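Local coordinates for aminotransferase, class V family protein (Trichomonas vaginalis, PDB 5F8V) that probably catalyses the pyridoxal-phosphate-dependent transfer of an amino group between O-phospho-L-serine and 2-oxoglutarate in serine biosynthesis, at residues 16-27 and 252-263. Numbering follows the deposited sequence.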
loop_
_atom_site.group_PDB
_atom_site.type_symbol
_atom_site.label_atom_id
_atom_site.label_comp_id
_atom_site.label_asym_id
_atom_site.label_seq_id
_atom_site.Cartn_x
_atom_site.Cartn_y
_atom_site.Cartn_z
ATOM N N VAL A 16 -0.386 16.003 9.840
ATOM C CA VAL A 16 0.411 16.318 8.669
ATOM C C VAL A 16 0.507 17.853 8.600
ATOM O O VAL A 16 -0.364 18.539 9.127
ATOM C CB VAL A 16 -0.235 15.642 7.428
ATOM C CG1 VAL A 16 -0.072 16.429 6.149
ATOM C CG2 VAL A 16 0.330 14.232 7.265
ATOM N N PRO A 17 1.575 18.395 7.972
ATOM C CA PRO A 17 1.654 19.855 7.831
ATOM C C PRO A 17 0.511 20.408 6.984
ATOM O O PRO A 17 0.251 19.891 5.893
ATOM C CB PRO A 17 3.007 20.067 7.138
ATOM C CG PRO A 17 3.802 18.869 7.494
ATOM C CD PRO A 17 2.811 17.745 7.494
ATOM N N LEU A 18 -0.186 21.429 7.496
ATOM C CA LEU A 18 -1.339 22.007 6.793
ATOM C C LEU A 18 -0.961 22.520 5.395
ATOM O O LEU A 18 -1.717 22.331 4.441
ATOM C CB LEU A 18 -1.980 23.128 7.624
ATOM C CG LEU A 18 -3.270 23.764 7.095
ATOM C CD1 LEU A 18 -4.345 22.730 6.791
ATOM C CD2 LEU A 18 -3.787 24.790 8.090
ATOM N N GLU A 19 0.219 23.129 5.289
ATOM C CA GLU A 19 0.785 23.579 4.006
ATOM C C GLU A 19 0.800 22.452 2.968
ATOM O O GLU A 19 0.499 22.683 1.804
ATOM C CB GLU A 19 2.234 24.067 4.178
ATOM C CG GLU A 19 2.456 25.291 5.062
ATOM C CD GLU A 19 3.918 25.424 5.487
ATOM O OE1 GLU A 19 4.214 25.312 6.701
ATOM O OE2 GLU A 19 4.780 25.613 4.595
ATOM N N CYS A 20 1.180 21.251 3.395
ATOM C CA CYS A 20 1.211 20.092 2.510
ATOM C C CYS A 20 -0.193 19.677 2.072
ATOM O O CYS A 20 -0.415 19.360 0.905
ATOM C CB CYS A 20 1.946 18.924 3.165
ATOM S SG CYS A 20 3.699 19.255 3.463
ATOM N N LEU A 21 -1.145 19.714 2.995
ATOM C CA LEU A 21 -2.538 19.428 2.654
ATOM C C LEU A 21 -3.074 20.482 1.668
ATOM O O LEU A 21 -3.732 20.146 0.677
ATOM C CB LEU A 21 -3.402 19.352 3.916
ATOM C CG LEU A 21 -3.040 18.270 4.942
ATOM C CD1 LEU A 21 -3.720 18.533 6.277
ATOM C CD2 LEU A 21 -3.369 16.871 4.432
ATOM N N GLU A 22 -2.760 21.752 1.928
ATOM C CA GLU A 22 -3.199 22.852 1.056
ATOM C C GLU A 22 -2.569 22.781 -0.337
ATOM O O GLU A 22 -3.258 22.988 -1.333
ATOM C CB GLU A 22 -2.906 24.205 1.709
ATOM C CG GLU A 22 -3.788 24.455 2.921
ATOM C CD GLU A 22 -3.395 25.671 3.735
ATOM O OE1 GLU A 22 -2.224 26.113 3.663
ATOM O OE2 GLU A 22 -4.274 26.172 4.470
ATOM N N ARG A 23 -1.268 22.489 -0.395
ATOM C CA ARG A 23 -0.559 22.283 -1.664
ATOM C C ARG A 23 -1.181 21.130 -2.471
ATOM O O ARG A 23 -1.432 21.272 -3.667
ATOM C CB ARG A 23 0.942 22.029 -1.435
ATOM C CG ARG A 23 1.733 23.273 -1.037
ATOM C CD ARG A 23 3.044 22.950 -0.314
ATOM N NE ARG A 23 3.659 24.153 0.267
ATOM C CZ ARG A 23 4.755 24.180 1.034
ATOM N NH1 ARG A 23 5.410 23.065 1.354
ATOM N NH2 ARG A 23 5.203 25.345 1.499
ATOM N N ALA A 24 -1.450 20.008 -1.807
ATOM C CA ALA A 24 -2.059 18.842 -2.470
ATOM C C ALA A 24 -3.454 19.124 -3.021
ATOM O O ALA A 24 -3.778 18.722 -4.143
ATOM C CB ALA A 24 -2.106 17.658 -1.522
ATOM N N ALA A 25 -4.275 19.813 -2.237
ATOM C CA ALA A 25 -5.623 20.192 -2.676
ATOM C C ALA A 25 -5.604 21.174 -3.859
ATOM O O ALA A 25 -6.382 21.016 -4.807
ATOM C CB ALA A 25 -6.413 20.781 -1.518
ATOM N N ALA A 26 -4.710 22.162 -3.815
ATOM C CA ALA A 26 -4.619 23.179 -4.874
ATOM C C ALA A 26 -4.237 22.633 -6.263
ATOM O O ALA A 26 -4.658 23.188 -7.269
ATOM C CB ALA A 26 -3.659 24.290 -4.468
ATOM N N GLU A 27 -3.441 21.566 -6.315
ATOM C CA GLU A 27 -3.054 20.948 -7.593
ATOM C C GLU A 27 -3.749 19.592 -7.850
ATOM O O GLU A 27 -3.293 18.814 -8.693
ATOM C CB GLU A 27 -1.523 20.827 -7.669
ATOM C CG GLU A 27 -0.889 19.735 -6.805
ATOM C CD GLU A 27 0.610 19.917 -6.582
ATOM O OE1 GLU A 27 1.171 19.170 -5.758
ATOM O OE2 GLU A 27 1.244 20.795 -7.207
ATOM N N TYR A 252 4.415 10.863 -3.829
ATOM C CA TYR A 252 4.186 12.291 -4.104
ATOM C C TYR A 252 3.936 13.087 -2.816
ATOM O O TYR A 252 4.510 14.158 -2.620
ATOM C CB TYR A 252 3.003 12.458 -5.089
ATOM C CG TYR A 252 2.195 13.737 -4.964
ATOM C CD1 TYR A 252 2.544 14.878 -5.677
ATOM C CD2 TYR A 252 1.061 13.794 -4.150
ATOM C CE1 TYR A 252 1.798 16.038 -5.575
ATOM C CE2 TYR A 252 0.317 14.957 -4.032
ATOM C CZ TYR A 252 0.688 16.076 -4.744
ATOM O OH TYR A 252 -0.060 17.224 -4.628
ATOM N N PHE A 253 3.067 12.569 -1.954
ATOM C CA PHE A 253 2.726 13.270 -0.722
ATOM C C PHE A 253 3.873 13.240 0.288
ATOM O O PHE A 253 4.135 14.231 0.960
ATOM C CB PHE A 253 1.431 12.746 -0.101
ATOM C CG PHE A 253 0.812 13.717 0.861
ATOM C CD1 PHE A 253 0.977 13.568 2.234
ATOM C CD2 PHE A 253 0.112 14.816 0.389
ATOM C CE1 PHE A 253 0.413 14.479 3.114
ATOM C CE2 PHE A 253 -0.440 15.736 1.264
ATOM C CZ PHE A 253 -0.288 15.566 2.627
ATOM N N ALA A 254 4.564 12.111 0.372
ATOM C CA ALA A 254 5.787 12.023 1.152
ATOM C C ALA A 254 6.788 13.093 0.737
ATOM O O ALA A 254 7.361 13.771 1.588
ATOM C CB ALA A 254 6.404 10.640 1.012
ATOM N N ASN A 255 6.960 13.257 -0.576
ATOM C CA ASN A 255 7.876 14.251 -1.138
ATOM C C ASN A 255 7.514 15.679 -0.735
ATOM O O ASN A 255 8.397 16.495 -0.461
ATOM C CB ASN A 255 7.945 14.122 -2.668
ATOM C CG ASN A 255 9.098 14.900 -3.285
ATOM O OD1 ASN A 255 10.106 15.179 -2.637
ATOM N ND2 ASN A 255 8.960 15.232 -4.559
ATOM N N HIS A 256 6.219 15.974 -0.691
ATOM C CA HIS A 256 5.756 17.275 -0.209
ATOM C C HIS A 256 6.196 17.527 1.235
ATOM O O HIS A 256 6.658 18.617 1.557
ATOM C CB HIS A 256 4.237 17.426 -0.349
ATOM C CG HIS A 256 3.811 18.041 -1.642
ATOM N ND1 HIS A 256 4.196 19.309 -2.020
ATOM C CD2 HIS A 256 3.008 17.581 -2.632
ATOM C CE1 HIS A 256 3.666 19.596 -3.196
ATOM N NE2 HIS A 256 2.936 18.565 -3.587
ATOM N N ILE A 257 6.068 16.511 2.083
ATOM C CA ILE A 257 6.544 16.583 3.459
ATOM C C ILE A 257 8.072 16.703 3.524
ATOM O O ILE A 257 8.574 17.475 4.330
ATOM C CB ILE A 257 6.049 15.398 4.331
ATOM C CG1 ILE A 257 4.523 15.450 4.479
ATOM C CG2 ILE A 257 6.693 15.448 5.723
ATOM C CD1 ILE A 257 3.904 14.164 4.980
ATOM N N PHE A 258 8.806 15.981 2.680
ATOM C CA PHE A 258 10.276 16.115 2.655
ATOM C C PHE A 258 10.688 17.573 2.387
ATOM O O PHE A 258 11.540 18.128 3.084
ATOM C CB PHE A 258 10.930 15.184 1.618
ATOM C CG PHE A 258 10.677 13.703 1.837
ATOM C CD1 PHE A 258 10.301 13.177 3.081
ATOM C CD2 PHE A 258 10.845 12.820 0.780
ATOM C CE1 PHE A 258 10.075 11.811 3.235
ATOM C CE2 PHE A 258 10.623 11.459 0.936
ATOM C CZ PHE A 258 10.232 10.955 2.163
ATOM N N LYS A 259 10.045 18.191 1.403
ATOM C CA LYS A 259 10.276 19.604 1.096
ATOM C C LYS A 259 9.953 20.461 2.320
ATOM O O LYS A 259 10.734 21.318 2.711
ATOM C CB LYS A 259 9.408 20.069 -0.078
ATOM C CG LYS A 259 9.680 19.400 -1.416
ATOM C CD LYS A 259 8.526 19.658 -2.379
ATOM C CE LYS A 259 8.716 18.946 -3.699
ATOM N NZ LYS A 259 7.485 18.972 -4.538
ATOM N N TRP A 260 8.799 20.218 2.931
ATOM C CA TRP A 260 8.420 20.964 4.130
ATOM C C TRP A 260 9.468 20.856 5.247
ATOM O O TRP A 260 9.768 21.853 5.887
ATOM C CB TRP A 260 7.033 20.551 4.624
ATOM C CG TRP A 260 6.642 21.181 5.909
ATOM C CD1 TRP A 260 6.039 22.398 6.089
ATOM C CD2 TRP A 260 6.806 20.621 7.205
ATOM N NE1 TRP A 260 5.825 22.624 7.426
ATOM C CE2 TRP A 260 6.284 21.546 8.132
ATOM C CE3 TRP A 260 7.350 19.423 7.677
ATOM C CZ2 TRP A 260 6.298 21.314 9.505
ATOM C CZ3 TRP A 260 7.359 19.189 9.058
ATOM C CH2 TRP A 260 6.834 20.128 9.946
ATOM N N ILE A 261 10.026 19.668 5.457
ATOM C CA ILE A 261 11.088 19.471 6.447
ATOM C C ILE A 261 12.332 20.287 6.088
ATOM O O ILE A 261 12.948 20.889 6.966
ATOM C CB ILE A 261 11.480 17.982 6.604
ATOM C CG1 ILE A 261 10.319 17.175 7.200
ATOM C CG2 ILE A 261 12.709 17.832 7.503
ATOM C CD1 ILE A 261 10.513 15.675 7.151
ATOM N N GLU A 262 12.700 20.294 4.807
ATOM C CA GLU A 262 13.847 21.099 4.354
ATOM C C GLU A 262 13.608 22.587 4.597
ATOM O O GLU A 262 14.514 23.293 5.055
ATOM C CB GLU A 262 14.174 20.835 2.884
ATOM C CG GLU A 262 14.753 19.455 2.649
ATOM C CD GLU A 262 15.109 19.197 1.195
ATOM O OE1 GLU A 262 14.266 19.439 0.306
ATOM O OE2 GLU A 262 16.235 18.721 0.943
ATOM N N GLU A 263 12.384 23.044 4.327
ATOM C CA GLU A 263 11.993 24.447 4.538
ATOM C C GLU A 263 12.151 24.878 6.002
ATOM O O GLU A 263 12.505 26.030 6.274
ATOM C CB GLU A 263 10.544 24.699 4.069
ATOM C CG GLU A 263 10.356 24.649 2.555
ATOM C CD GLU A 263 8.907 24.511 2.096
ATOM O OE1 GLU A 263 7.963 24.807 2.864
ATOM O OE2 GLU A 263 8.707 24.114 0.932
HETATM O O HOH W 1 5.363 20.814 0.290
HETATM O O HOH W 2 -2.618 16.599 -5.427
#
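C20 enters helix 252-263 as a knob into the hole formed by F253, H256, I257 and W260, in a class-V aminotransferase where the short helix 18-26 crosses at 134°, with axes 9.6 Å apart. A small side chain suits this spot, where C20 CA and H256 CA are 6.0 Å apart: SG lies 3.8 Å from W260 CB. Beside it, P17, at the N-cap of its helix, sets the CG corner of its puckered ring over the face of the W260 indole; CG stands 3.5 Å from the centroid of the six-membered ring, a CH-pi contact. F253, its ring swung anti to the backbone N (chi1 -160°), presents its edge to V16 CG1 and A24 CB, and the alanine leaves room for it. V16 and L21 also pack against the second subunit.

The E19-R23-E263 side is more open to solvent. R23 reaches across on an extended chain, and its NH2 meets E263 OE1 at 3.1 Å, in the guanidinium plane. E19 joins this salt-bridge network, where R23 probably balances the two neighbouring carboxylates, and takes a weak bond from W260 NE1. A water donates to H256 O and also meets H256 ND1.

At the far end, a carboxylate suits E27 because one oxygen can accept from both imidazole and phenol: OE1 receives H256 NE2 at 2.9 Å and, on its anti lone pair, Y252 OH at 2.6 Å.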